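Local structure of alanine dehydrogenase (Archaeoglobus fulgidus, 1OMO) at the interface of chains A and B. The protein catalyses the NAD-dependent oxidative deamination of L-alanine to pyruvate and the reverse reductive amination, and works as a homodimer. Numbering follows the deposited sequence. Chains: chain A/B, alanine dehydrogenase.

Contact 1: the interface of chains A and B. Residues chain A 55-57, 62-64, 88, 90, 93; chain B 44, 46, 51, 66, 70.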
ATOM      1  N   PRO A  55       5.023   0.072  -2.420  1.00 16.83           N
ATOM      2  CA  PRO A  55       5.981   0.248  -1.310  1.00 19.20           C
ATOM      3  C   PRO A  55       7.373  -0.248  -1.638  1.00 19.44           C
ATOM      4  O   PRO A  55       7.525  -1.150  -2.436  1.00 20.99           O
ATOM      5  CB  PRO A  55       5.353  -0.568  -0.179  1.00 18.32           C
ATOM      6  CG  PRO A  55       4.781  -1.724  -0.931  1.00 17.23           C
ATOM      7  CD  PRO A  55       4.173  -1.113  -2.189  1.00 15.67           C
ATOM      8  N   ALA A  56       8.386   0.342  -1.020  1.00 20.47           N
ATOM      9  CA  ALA A  56       9.769  -0.073  -1.251  1.00 20.95           C
ATOM     10  C   ALA A  56      10.727   0.393  -0.161  1.00 21.26           C
ATOM     11  O   ALA A  56      10.497   1.392   0.497  1.00 23.26           O
ATOM     12  CB  ALA A  56      10.257   0.432  -2.605  1.00 19.66           C
ATOM     13  N   HIS A  57      11.822  -0.324  -0.008  1.00 21.16           N
ATOM     14  CA  HIS A  57      12.832   0.000   0.969  1.00 21.91           C
ATOM     15  C   HIS A  57      14.227  -0.125   0.342  1.00 23.33           C
ATOM     16  O   HIS A  57      14.562  -1.189  -0.237  1.00 22.01           O
ATOM     17  CB  HIS A  57      12.715  -0.977   2.138  1.00 22.42           C
ATOM     18  CG  HIS A  57      13.810  -0.859   3.152  1.00 22.58           C
ATOM     19  ND1 HIS A  57      14.220  -1.924   3.924  1.00 24.23           N
ATOM     20  CD2 HIS A  57      14.570   0.192   3.535  1.00 23.68           C
ATOM     21  CE1 HIS A  57      15.188  -1.535   4.733  1.00 23.03           C
ATOM     22  NE2 HIS A  57      15.422  -0.255   4.515  1.00 23.82           N
ATOM     23  N   ALA A  62      12.241   4.104   3.575  1.00 17.96           N
ATOM     24  CA  ALA A  62      11.153   3.213   3.237  1.00 17.79           C
ATOM     25  C   ALA A  62      10.047   4.175   2.875  1.00 15.52           C
ATOM     26  O   ALA A  62      10.071   5.327   3.303  1.00 14.69           O
ATOM     27  CB  ALA A  62      10.763   2.346   4.425  1.00 17.03           C
ATOM     28  N   GLY A  63       9.119   3.735   2.040  1.00 16.18           N
ATOM     29  CA  GLY A  63       8.010   4.609   1.658  1.00 15.31           C
ATOM     30  C   GLY A  63       6.947   3.886   0.876  1.00 15.76           C
ATOM     31  O   GLY A  63       7.148   2.755   0.424  1.00 16.98           O
ATOM     32  N   LEU A  64       5.798   4.522   0.718  1.00 17.33           N
ATOM     33  CA  LEU A  64       4.727   3.919  -0.061  1.00 15.87           C
ATOM     34  C   LEU A  64       4.115   4.947  -0.994  1.00 15.87           C
ATOM     35  O   LEU A  64       3.715   6.007  -0.540  1.00 15.82           O
ATOM     36  CB  LEU A  64       3.625   3.346   0.847  1.00 17.42           C
ATOM     37  CG  LEU A  64       2.499   2.750  -0.039  1.00 19.76           C
ATOM     38  CD1 LEU A  64       2.006   1.464   0.540  1.00 20.75           C
ATOM     39  CD2 LEU A  64       1.340   3.735  -0.193  1.00 16.72           C
ATOM     40  N   ASN A  88       9.138   7.118   4.998  1.00 21.02           N
ATOM     41  CA  ASN A  88       9.323   6.758   6.411  1.00 22.92           C
ATOM     42  C   ASN A  88      10.757   6.425   6.783  1.00 24.85           C
ATOM     43  O   ASN A  88      11.616   6.231   5.927  1.00 24.87           O
ATOM     44  CB  ASN A  88       8.468   5.547   6.786  1.00 19.17           C
ATOM     45  CG  ASN A  88       6.989   5.719   6.425  1.00 22.18           C
ATOM     46  OD1 ASN A  88       6.629   5.874   5.246  1.00 21.05           O
ATOM     47  ND2 ASN A  88       6.126   5.685   7.439  1.00 21.67           N
ATOM     48  N   PRO A  90      13.252   3.725   8.319  1.00 26.41           N
ATOM     49  CA  PRO A  90      13.211   2.287   8.583  1.00 27.01           C
ATOM     50  C   PRO A  90      13.547   1.922  10.053  1.00 29.27           C
ATOM     51  O   PRO A  90      13.225   0.821  10.512  1.00 30.09           O
ATOM     52  CB  PRO A  90      14.240   1.721   7.601  1.00 25.63           C
ATOM     53  CG  PRO A  90      14.295   2.742   6.494  1.00 25.61           C
ATOM     54  CD  PRO A  90      14.261   4.038   7.294  1.00 25.97           C
ATOM     55  N   GLY A  93       9.986   3.787  11.774  1.00 29.78           N
ATOM     56  CA  GLY A  93       8.729   3.685  11.042  1.00 27.56           C
ATOM     57  C   GLY A  93       8.050   5.036  10.906  1.00 27.39           C
ATOM     58  O   GLY A  93       7.007   5.173  10.276  1.00 28.86           O
TER
ATOM     59  N   LEU B  44       6.712  -4.740   4.749  1.00 29.54           N
ATOM     60  CA  LEU B  44       8.053  -4.286   4.470  1.00 29.66           C
ATOM     61  C   LEU B  44       8.704  -4.600   5.816  1.00 30.45           C
ATOM     62  O   LEU B  44       8.373  -3.974   6.823  1.00 30.57           O
ATOM     63  CB  LEU B  44       8.033  -2.785   4.207  1.00 29.97           C
ATOM     64  CG  LEU B  44       8.752  -2.182   3.003  1.00 27.83           C
ATOM     65  CD1 LEU B  44       8.342  -2.890   1.725  1.00 26.90           C
ATOM     66  CD2 LEU B  44       8.406  -0.713   2.945  1.00 25.73           C
ATOM     67  N   PHE B  46      11.781  -4.707   8.533  1.00 34.85           N
ATOM     68  CA  PHE B  46      13.032  -4.059   8.832  1.00 34.68           C
ATOM     69  C   PHE B  46      13.668  -4.771   9.990  1.00 36.65           C
ATOM     70  O   PHE B  46      13.043  -5.591  10.669  1.00 36.95           O
ATOM     71  CB  PHE B  46      12.809  -2.625   9.218  1.00 33.62           C
ATOM     72  CG  PHE B  46      11.927  -1.901   8.288  1.00 34.03           C
ATOM     73  CD1 PHE B  46      10.645  -1.554   8.675  1.00 33.34           C
ATOM     74  CD2 PHE B  46      12.383  -1.537   7.028  1.00 33.89           C
ATOM     75  CE1 PHE B  46       9.820  -0.842   7.820  1.00 35.51           C
ATOM     76  CE2 PHE B  46      11.574  -0.828   6.163  1.00 34.60           C
ATOM     77  CZ  PHE B  46      10.281  -0.474   6.556  1.00 35.41           C
ATOM     78  N   LEU B  51       6.420  -2.183   8.311  1.00 25.55           N
ATOM     79  CA  LEU B  51       5.438  -1.205   7.857  1.00 25.04           C
ATOM     80  C   LEU B  51       4.512  -2.029   6.981  1.00 25.96           C
ATOM     81  O   LEU B  51       4.961  -2.908   6.236  1.00 25.07           O
ATOM     82  CB  LEU B  51       6.089  -0.066   7.050  1.00 24.10           C
ATOM     83  CG  LEU B  51       6.350   1.295   7.734  1.00 21.65           C
ATOM     84  CD1 LEU B  51       7.466   1.998   7.008  1.00 19.88           C
ATOM     85  CD2 LEU B  51       5.106   2.182   7.717  1.00 19.81           C
ATOM     86  N   TRP B  66      -1.173   3.166   5.968  1.00 18.03           N
ATOM     87  CA  TRP B  66       0.241   2.795   5.943  1.00 19.17           C
ATOM     88  C   TRP B  66       0.638   2.870   7.420  1.00 20.18           C
ATOM     89  O   TRP B  66       0.690   3.968   8.006  1.00 20.73           O
ATOM     90  CB  TRP B  66       0.980   3.836   5.106  1.00 17.57           C
ATOM     91  CG  TRP B  66       2.453   3.641   4.943  1.00 17.25           C
ATOM     92  CD1 TRP B  66       3.428   4.604   5.084  1.00 16.81           C
ATOM     93  CD2 TRP B  66       3.118   2.472   4.432  1.00 16.79           C
ATOM     94  NE1 TRP B  66       4.645   4.104   4.669  1.00 16.67           N
ATOM     95  CE2 TRP B  66       4.483   2.804   4.260  1.00 16.03           C
ATOM     96  CE3 TRP B  66       2.688   1.187   4.087  1.00 15.62           C
ATOM     97  CZ2 TRP B  66       5.433   1.889   3.764  1.00 19.09           C
ATOM     98  CZ3 TRP B  66       3.624   0.266   3.598  1.00 20.22           C
ATOM     99  CH2 TRP B  66       4.992   0.627   3.433  1.00 18.56           C
ATOM    100  N   HIS B  70       7.458  -0.681  15.529  1.00 33.25           N
ATOM    101  CA  HIS B  70       8.859  -0.779  15.934  1.00 34.88           C
ATOM    102  C   HIS B  70       9.008  -0.840  17.456  1.00 35.35           C
ATOM    103  O   HIS B  70       9.299   0.161  18.108  1.00 34.91           O
ATOM    104  CB  HIS B  70       9.640   0.399  15.358  1.00 34.62           C
ATOM    105  CG  HIS B  70       9.786   0.328  13.872  1.00 36.91           C
ATOM    106  ND1 HIS B  70      11.013   0.317  13.245  1.00 36.40           N
ATOM    107  CD2 HIS B  70       8.860   0.174  12.893  1.00 34.70           C
ATOM    108  CE1 HIS B  70      10.834   0.154  11.946  1.00 36.76           C
ATOM    109  NE2 HIS B  70       9.538   0.065  11.708  1.00 35.21           N
TER
HETATM  110  O   HOH W   1       3.107   5.776   8.231  1.00 11.83           O
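B:Trp66 carries the tight part of this homodimer contact. Its CG lies anti to the backbone N, which sends the indole across to chain A. There A:Leu64 CB sits over one indole face, 3.6 Å from the centroid of the six-membered ring of B:Trp66, while B:Leu51 CD2 covers the opposite face from its own chain, so the ring is clamped flat. At the indole edge, B:Trp66 NE1 donates to A:Asn88 OD1 at 2.7 Å, the two side chains meeting tip to tip. The acceptor lies in the indole plane, but the donor stands above the amide carbonyl plane, 47° out of it, with amide and ring planes 79° apart. A:Asn88 ND2 gives a nearly straight bond to A:Gly93 O, 3.0 Å away, which fixes the amide rotation. B:Phe46 CZ packs on A:Ala62 CB at 3.6 Å, and the rim of its ring meets the face of A:His57 with planes 77° apart. The looser contact runs through a water that lies 3.1 Å from A:Asn88 ND2 and 3.0 Å from B:Trp66 O, linking the chains. Strands 50-58, 61-69 and 83-88 of chain A face strands 42-46, 49-58 and 61-69 of chain B, within the beta-sandwich of the dimer.

Contact 2: the interface of chains A and B. Residues chain A 5-8, 82-84, 98-100, 102; chain B 86, 95, 98, 317, 319-320.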
ATOM      1  N   ILE A   5       5.417  18.327   4.750  1.00 20.75           N
ATOM      2  CA  ILE A   5       4.415  18.241   3.679  1.00 19.87           C
ATOM      3  C   ILE A   5       4.985  18.951   2.455  1.00 21.06           C
ATOM      4  O   ILE A   5       5.364  20.119   2.544  1.00 20.85           O
ATOM      5  CB  ILE A   5       3.073  18.907   4.111  1.00 19.07           C
ATOM      6  CG1 ILE A   5       2.533  18.195   5.364  1.00 19.32           C
ATOM      7  CG2 ILE A   5       2.017  18.774   3.012  1.00 15.71           C
ATOM      8  CD1 ILE A   5       2.374  16.675   5.193  1.00 16.27           C
ATOM      9  N   LEU A   6       5.087  18.236   1.331  1.00 22.85           N
ATOM     10  CA  LEU A   6       5.626  18.823   0.102  1.00 22.35           C
ATOM     11  C   LEU A   6       4.648  18.781  -1.061  1.00 24.62           C
ATOM     12  O   LEU A   6       4.096  17.725  -1.429  1.00 25.99           O
ATOM     13  CB  LEU A   6       6.923  18.139  -0.307  1.00 21.14           C
ATOM     14  CG  LEU A   6       8.179  18.406   0.527  1.00 21.49           C
ATOM     15  CD1 LEU A   6       9.299  17.589  -0.061  1.00 23.30           C
ATOM     16  CD2 LEU A   6       8.565  19.882   0.536  1.00 15.68           C
ATOM     17  N   THR A   7       4.435  19.960  -1.621  1.00 23.84           N
ATOM     18  CA  THR A   7       3.536  20.178  -2.740  1.00 26.38           C
ATOM     19  C   THR A   7       4.206  19.877  -4.088  1.00 26.28           C
ATOM     20  O   THR A   7       5.436  19.838  -4.180  1.00 24.78           O
ATOM     21  CB  THR A   7       3.118  21.632  -2.794  1.00 29.52           C
ATOM     22  OG1 THR A   7       4.222  22.410  -3.226  1.00 38.87           O
ATOM     23  CG2 THR A   7       2.846  22.141  -1.447  1.00 27.22           C
ATOM     24  N   GLN A   8       3.414  19.712  -5.145  1.00 24.58           N
ATOM     25  CA  GLN A   8       4.019  19.440  -6.439  1.00 25.33           C
ATOM     26  C   GLN A   8       4.961  20.570  -6.851  1.00 25.63           C
ATOM     27  O   GLN A   8       6.083  20.317  -7.300  1.00 26.15           O
ATOM     28  CB  GLN A   8       2.959  19.243  -7.513  1.00 25.91           C
ATOM     29  CG  GLN A   8       3.548  18.855  -8.863  1.00 25.89           C
ATOM     30  CD  GLN A   8       2.508  18.813  -9.950  1.00 26.03           C
ATOM     31  OE1 GLN A   8       1.314  18.639  -9.677  1.00 28.57           O
ATOM     32  NE2 GLN A   8       2.949  18.961 -11.195  1.00 25.29           N
ATOM     33  N   MET A  82      -2.612  11.222 -10.194  1.00 24.14           N
ATOM     34  CA  MET A  82      -2.225  12.019  -9.041  1.00 21.52           C
ATOM     35  C   MET A  82      -1.537  10.984  -8.146  1.00 20.04           C
ATOM     36  O   MET A  82      -1.959   9.826  -8.071  1.00 17.90           O
ATOM     37  CB  MET A  82      -3.445  12.614  -8.348  1.00 22.57           C
ATOM     38  CG  MET A  82      -4.048  13.837  -9.044  1.00 25.66           C
ATOM     39  SD  MET A  82      -5.718  14.215  -8.393  1.00 31.43           S
ATOM     40  CE  MET A  82      -6.637  12.981  -9.300  1.00 28.32           C
ATOM     41  N   ALA A  83      -0.431  11.366  -7.521  1.00 17.96           N
ATOM     42  CA  ALA A  83       0.250  10.423  -6.643  1.00 17.54           C
ATOM     43  C   ALA A  83       0.804  11.096  -5.409  1.00 17.26           C
ATOM     44  O   ALA A  83       1.225  12.263  -5.451  1.00 16.73           O
ATOM     45  CB  ALA A  83       1.368   9.661  -7.387  1.00 12.64           C
ATOM     46  N   LEU A  84       0.778  10.337  -4.314  1.00 16.61           N
ATOM     47  CA  LEU A  84       1.266  10.778  -3.024  1.00 15.75           C
ATOM     48  C   LEU A  84       2.209   9.724  -2.504  1.00 15.04           C
ATOM     49  O   LEU A  84       1.910   8.522  -2.580  1.00 16.85           O
ATOM     50  CB  LEU A  84       0.136  10.921  -2.024  1.00 11.87           C
ATOM     51  CG  LEU A  84      -0.785  12.117  -2.147  1.00 11.53           C
ATOM     52  CD1 LEU A  84      -1.800  12.092  -0.969  1.00  9.56           C
ATOM     53  CD2 LEU A  84       0.052  13.398  -2.171  1.00  9.69           C
ATOM     54  N   VAL A  98       5.198  13.555   3.546  1.00 18.83           N
ATOM     55  CA  VAL A  98       4.072  13.201   2.699  1.00 17.46           C
ATOM     56  C   VAL A  98       4.281  14.199   1.583  1.00 19.00           C
ATOM     57  O   VAL A  98       4.188  15.413   1.811  1.00 18.73           O
ATOM     58  CB  VAL A  98       2.704  13.471   3.368  1.00 18.53           C
ATOM     59  CG1 VAL A  98       1.598  13.298   2.336  1.00 15.61           C
ATOM     60  CG2 VAL A  98       2.468  12.501   4.533  1.00 15.01           C
ATOM     61  N   MET A  99       4.606  13.695   0.388  1.00 21.18           N
ATOM     62  CA  MET A  99       4.885  14.541  -0.786  1.00 19.31           C
ATOM     63  C   MET A  99       4.092  14.197  -2.035  1.00 17.58           C
ATOM     64  O   MET A  99       3.594  13.083  -2.212  1.00 16.83           O
ATOM     65  CB  MET A  99       6.313  14.392  -1.304  1.00 22.35           C
ATOM     66  CG  MET A  99       6.941  13.070  -1.500  1.00 30.22           C
ATOM     67  SD  MET A  99       8.706  13.480  -1.809  1.00 27.44           S
ATOM     68  CE  MET A  99       9.188  13.527  -0.105  1.00 33.61           C
ATOM     69  N   ASP A 100       4.067  15.152  -2.946  1.00 16.72           N
ATOM     70  CA  ASP A 100       3.453  14.923  -4.229  1.00 17.94           C
ATOM     71  C   ASP A 100       4.435  14.006  -4.948  1.00 18.20           C
ATOM     72  O   ASP A 100       5.654  14.231  -4.922  1.00 21.02           O
ATOM     73  CB  ASP A 100       3.361  16.201  -5.064  1.00 16.50           C
ATOM     74  CG  ASP A 100       3.108  15.890  -6.545  1.00 17.70           C
ATOM     75  OD1 ASP A 100       2.123  15.208  -6.816  1.00 20.70           O
ATOM     76  OD2 ASP A 100       3.876  16.294  -7.435  1.00 15.74           O
ATOM     77  N   THR A 102       3.423  13.113  -8.121  1.00 17.97           N
ATOM     78  CA  THR A 102       2.859  13.167  -9.475  1.00 18.39           C
ATOM     79  C   THR A 102       3.969  13.525 -10.433  1.00 18.50           C
ATOM     80  O   THR A 102       4.228  12.830 -11.399  1.00 19.25           O
ATOM     81  CB  THR A 102       1.698  14.190  -9.608  1.00 19.23           C
ATOM     82  OG1 THR A 102       0.625  13.825  -8.729  1.00 19.53           O
ATOM     83  CG2 THR A 102       1.146  14.198 -11.067  1.00 19.95           C
TER
ATOM     84  N   ILE B  86      -4.678   7.558   3.860  1.00 17.31           N
ATOM     85  CA  ILE B  86      -4.907   8.465   2.732  1.00 16.84           C
ATOM     86  C   ILE B  86      -6.274   7.961   2.315  1.00 17.64           C
ATOM     87  O   ILE B  86      -6.424   6.768   2.030  1.00 19.71           O
ATOM     88  CB  ILE B  86      -3.911   8.241   1.542  1.00 16.17           C
ATOM     89  CG1 ILE B  86      -2.469   8.522   1.989  1.00 18.12           C
ATOM     90  CG2 ILE B  86      -4.197   9.218   0.403  1.00 14.83           C
ATOM     91  CD1 ILE B  86      -1.372   8.194   0.955  1.00 16.39           C
ATOM     92  N   PRO B  95      -7.159  12.224  -3.635  1.00 19.03           N
ATOM     93  CA  PRO B  95      -6.928  11.951  -2.200  1.00 16.94           C
ATOM     94  C   PRO B  95      -7.616  13.065  -1.394  1.00 16.81           C
ATOM     95  O   PRO B  95      -7.109  14.179  -1.252  1.00 16.39           O
ATOM     96  CB  PRO B  95      -5.405  11.961  -2.081  1.00 15.03           C
ATOM     97  CG  PRO B  95      -4.983  12.965  -3.118  1.00 18.75           C
ATOM     98  CD  PRO B  95      -5.916  12.680  -4.300  1.00 17.92           C
ATOM     99  N   VAL B  98      -5.633  13.079   4.227  1.00 16.17           N
ATOM    100  CA  VAL B  98      -4.497  12.314   4.735  1.00 16.09           C
ATOM    101  C   VAL B  98      -4.716  12.534   6.236  1.00 16.17           C
ATOM    102  O   VAL B  98      -4.645  13.659   6.719  1.00 16.35           O
ATOM    103  CB  VAL B  98      -3.147  12.901   4.304  1.00 15.40           C
ATOM    104  CG1 VAL B  98      -2.016  12.082   4.890  1.00 14.49           C
ATOM    105  CG2 VAL B  98      -3.028  12.865   2.792  1.00 15.90           C
ATOM    106  N   ILE B 317      -4.084  21.274   2.125  1.00 24.95           N
ATOM    107  CA  ILE B 317      -2.900  21.341   1.288  1.00 24.65           C
ATOM    108  C   ILE B 317      -3.292  21.138  -0.189  1.00 23.48           C
ATOM    109  O   ILE B 317      -4.107  20.291  -0.522  1.00 22.98           O
ATOM    110  CB  ILE B 317      -1.840  20.201   1.614  1.00 26.27           C
ATOM    111  CG1 ILE B 317      -1.378  20.234   3.082  1.00 24.17           C
ATOM    112  CG2 ILE B 317      -0.613  20.381   0.691  1.00 25.22           C
ATOM    113  CD1 ILE B 317      -0.505  21.419   3.409  1.00 23.67           C
ATOM    114  N   PHE B 319      -1.822  19.640  -2.999  1.00 24.14           N
ATOM    115  CA  PHE B 319      -0.705  18.828  -3.460  1.00 24.79           C
ATOM    116  C   PHE B 319      -0.351  18.936  -4.922  1.00 25.82           C
ATOM    117  O   PHE B 319       0.801  18.706  -5.297  1.00 27.68           O
ATOM    118  CB  PHE B 319      -0.932  17.336  -3.150  1.00 23.28           C
ATOM    119  CG  PHE B 319      -0.577  16.951  -1.743  1.00 22.66           C
ATOM    120  CD1 PHE B 319      -1.566  16.664  -0.824  1.00 20.25           C
ATOM    121  CD2 PHE B 319       0.753  16.920  -1.333  1.00 22.19           C
ATOM    122  CE1 PHE B 319      -1.234  16.354   0.485  1.00 23.70           C
ATOM    123  CE2 PHE B 319       1.091  16.608  -0.020  1.00 20.84           C
ATOM    124  CZ  PHE B 319       0.108  16.330   0.882  1.00 20.74           C
ATOM    125  N   PHE B 320      -1.333  19.245  -5.752  1.00 25.77           N
ATOM    126  CA  PHE B 320      -1.079  19.293  -7.181  1.00 26.94           C
ATOM    127  C   PHE B 320      -1.303  20.643  -7.853  1.00 28.11           C
ATOM    128  O   PHE B 320      -1.845  21.553  -7.185  1.00 29.20           O
ATOM    129  CB  PHE B 320      -1.925  18.225  -7.832  1.00 23.28           C
ATOM    130  CG  PHE B 320      -2.062  16.984  -6.993  1.00 22.58           C
ATOM    131  CD1 PHE B 320      -3.274  16.692  -6.343  1.00 20.19           C
ATOM    132  CD2 PHE B 320      -0.996  16.094  -6.872  1.00 21.06           C
ATOM    133  CE1 PHE B 320      -3.422  15.532  -5.598  1.00 20.75           C
ATOM    134  CE2 PHE B 320      -1.131  14.919  -6.120  1.00 24.37           C
ATOM    135  CZ  PHE B 320      -2.350  14.635  -5.484  1.00 22.14           C
TER
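The last modelled residues of chain B, B:Phe319 and B:Phe320, are gripped by chain A in this part of the homodimer interface. Backbone hydrogen bonding comes first: A:Gln8 N, at the start of helix 8-12, donates to B:Phe319 O at 2.8 Å, from above the carbonyl plane and with a bent 141° at the hydrogen. Apolar packing supplies most of the rest. A:Leu84, its CG anti to the carbonyl carbon (chi1 -75°), splits its branches: CD2 lies over one face of the B:Phe319 ring, 3.7 Å from its centroid, whereas CD1 points to B:Pro95, B:Ile86 and B:Val98. B:Ile317 CG2 covers the other face of B:Phe319, and A:Val98 CG1 touches the ring tip, B:Phe319 CZ, at 3.7 Å. A:Ile5 CG2 meets B:Ile317 CD1, also at 3.7 Å. The B:Phe320 ring is likewise sandwiched, A:Met82 CG over the centre of one face and B:Phe319 CB over the other. Polar contacts at ring edges complete the set. A:Leu6 O lies in the plane of B:Phe319, and A:Asp100 OD1 in that of B:Phe320, carboxylate and ring planes 81° apart. That oxygen is held by two donors of A:Thr102: the backbone N from above the carboxylate plane, and OG1 on the syn lone pair of A:Asp100 OD1 at 2.8 Å.

Contact 3: the interface of chains A and B. Residues chain A 37, 39, 55, 64; chain B 42-44, 53.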
ATOM      1  N   GLN A  37      14.295  -3.828  -1.060  1.00 33.57           N
ATOM      2  CA  GLN A  37      13.158  -4.687  -0.850  1.00 33.54           C
ATOM      3  C   GLN A  37      11.978  -4.058  -1.639  1.00 32.23           C
ATOM      4  O   GLN A  37      11.802  -2.832  -1.652  1.00 29.76           O
ATOM      5  CB  GLN A  37      12.967  -4.737   0.669  1.00 36.63           C
ATOM      6  CG  GLN A  37      11.855  -5.581   1.260  1.00 40.37           C
ATOM      7  CD  GLN A  37      11.851  -5.482   2.807  1.00 42.15           C
ATOM      8  OE1 GLN A  37      12.197  -4.430   3.388  1.00 41.78           O
ATOM      9  NE2 GLN A  37      11.449  -6.568   3.468  1.00 41.89           N
ATOM     10  N   PRO A  39       7.824  -5.181  -2.717  1.00 31.07           N
ATOM     11  CA  PRO A  39       6.707  -6.086  -2.959  1.00 29.42           C
ATOM     12  C   PRO A  39       6.023  -5.709  -4.262  1.00 30.12           C
ATOM     13  O   PRO A  39       6.226  -4.621  -4.793  1.00 28.45           O
ATOM     14  CB  PRO A  39       5.789  -5.827  -1.772  1.00 30.41           C
ATOM     15  CG  PRO A  39       6.749  -5.476  -0.668  1.00 29.53           C
ATOM     16  CD  PRO A  39       7.683  -4.530  -1.401  1.00 31.41           C
ATOM     17  N   PRO A  55       5.023   0.072  -2.420  1.00 16.83           N
ATOM     18  CA  PRO A  55       5.981   0.248  -1.310  1.00 19.20           C
ATOM     19  C   PRO A  55       7.373  -0.248  -1.638  1.00 19.44           C
ATOM     20  O   PRO A  55       7.525  -1.150  -2.436  1.00 20.99           O
ATOM     21  CB  PRO A  55       5.353  -0.568  -0.179  1.00 18.32           C
ATOM     22  CG  PRO A  55       4.781  -1.724  -0.931  1.00 17.23           C
ATOM     23  CD  PRO A  55       4.173  -1.113  -2.189  1.00 15.67           C
ATOM     24  N   LEU A  64       5.798   4.522   0.718  1.00 17.33           N
ATOM     25  CA  LEU A  64       4.727   3.919  -0.061  1.00 15.87           C
ATOM     26  C   LEU A  64       4.115   4.947  -0.994  1.00 15.87           C
ATOM     27  O   LEU A  64       3.715   6.007  -0.540  1.00 15.82           O
ATOM     28  CB  LEU A  64       3.625   3.346   0.847  1.00 17.42           C
ATOM     29  CG  LEU A  64       2.499   2.750  -0.039  1.00 19.76           C
ATOM     30  CD1 LEU A  64       2.006   1.464   0.540  1.00 20.75           C
ATOM     31  CD2 LEU A  64       1.340   3.735  -0.193  1.00 16.72           C
TER
ATOM     32  N   VAL B  42       0.345  -5.882   2.786  1.00 30.17           N
ATOM     33  CA  VAL B  42       1.652  -5.909   2.149  1.00 29.26           C
ATOM     34  C   VAL B  42       2.634  -5.416   3.202  1.00 29.06           C
ATOM     35  O   VAL B  42       2.450  -4.358   3.805  1.00 28.57           O
ATOM     36  CB  VAL B  42       1.679  -5.019   0.881  1.00 28.85           C
ATOM     37  CG1 VAL B  42       3.009  -5.174   0.150  1.00 28.35           C
ATOM     38  CG2 VAL B  42       0.584  -5.446  -0.045  1.00 27.18           C
ATOM     39  N   TYR B  43       3.669  -6.212   3.425  1.00 29.33           N
ATOM     40  CA  TYR B  43       4.677  -5.920   4.427  1.00 29.00           C
ATOM     41  C   TYR B  43       6.033  -5.494   3.912  1.00 28.87           C
ATOM     42  O   TYR B  43       6.463  -5.849   2.823  1.00 28.68           O
ATOM     43  CB  TYR B  43       4.900  -7.153   5.286  1.00 29.14           C
ATOM     44  CG  TYR B  43       3.694  -7.612   6.042  1.00 29.35           C
ATOM     45  CD1 TYR B  43       3.558  -7.346   7.409  1.00 31.36           C
ATOM     46  CD2 TYR B  43       2.693  -8.322   5.401  1.00 29.37           C
ATOM     47  CE1 TYR B  43       2.438  -7.781   8.114  1.00 30.74           C
ATOM     48  CE2 TYR B  43       1.586  -8.760   6.087  1.00 30.61           C
ATOM     49  CZ  TYR B  43       1.456  -8.489   7.434  1.00 31.56           C
ATOM     50  OH  TYR B  43       0.327  -8.931   8.077  1.00 35.21           O
ATOM     51  N   LEU B  44       6.712  -4.740   4.749  1.00 29.54           N
ATOM     52  CA  LEU B  44       8.053  -4.286   4.470  1.00 29.66           C
ATOM     53  C   LEU B  44       8.704  -4.600   5.816  1.00 30.45           C
ATOM     54  O   LEU B  44       8.373  -3.974   6.823  1.00 30.57           O
ATOM     55  CB  LEU B  44       8.033  -2.785   4.207  1.00 29.97           C
ATOM     56  CG  LEU B  44       8.752  -2.182   3.003  1.00 27.83           C
ATOM     57  CD1 LEU B  44       8.342  -2.890   1.725  1.00 26.90           C
ATOM     58  CD2 LEU B  44       8.406  -0.713   2.945  1.00 25.73           C
ATOM     59  N   ALA B  53       0.951  -2.031   4.378  1.00 24.86           N
ATOM     60  CA  ALA B  53       0.038  -1.274   3.547  1.00 23.82           C
ATOM     61  C   ALA B  53      -1.284  -2.027   3.644  1.00 23.75           C
ATOM     62  O   ALA B  53      -1.321  -3.246   3.444  1.00 22.66           O
ATOM     63  CB  ALA B  53       0.542  -1.250   2.115  1.00 23.39           C
TER
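Extended backbone dominates on both sides, with B:Val42 (phi/psi -125/127°) opening strand 42-46 of chain B and A:Pro39 in a stretched loop of chain A. No nitrogen or oxygen of one chain comes within bonding distance of the other, so van der Waals packing carries this patch of the dimer interface. A:Pro39 does most of the touching: its CB, CG and CD touch B:Val42, B:Tyr43 and B:Leu44 in turn. Its CB meets B:Val42 CG1 at 3.4 Å, the two side chains crossing obliquely. A:Pro39 CG lies 3.5 Å from the backbone carbonyl oxygen B:Tyr43 O, a van der Waals contact. On the far side of the ring, A:Pro39 CD abuts B:Leu44 CD1 at 3.6 Å, here crossing at about a right angle. The pyrrolidine thus rests along three successive residues of the strand. B:Val42 places CG1 anti to its backbone N (chi1 -174°), which turns that methyl toward chain A, where it also approaches A:Pro55 CG at 4.0 Å, again at about a right angle, and so touches two proline rings of chain A. A:Gln37 runs extended past B:Leu44 at a looser distance, its side-chain amide making no polar bond across. At the other end of the patch the small side chain of B:Ala53, on strand 49-58, admits a leucine branch, and the methyl A:Leu64 CD1 comes to 3.5 Å from B:Ala53 CB.

Contacts 1 and 3 are neighbouring parts of one surface: their C-alpha centres lie about 6 Å apart, and they share A:Pro55, A:Leu64 and B:Leu44. Contact 2 stands about 18 Å from contact 1 and about 19 Å from contact 3, yet strand 83-88 of chain A runs through both contact 1 and contact 2. Each contact centre is about 9 Å from A:Lys65, the probable proton donor/acceptor, whose strand 61-69 contributes to contacts 1 and 3; dimerisation may therefore help to shape the active-site surroundings. Two-fold symmetry repeats all three contacts with the chains exchanged.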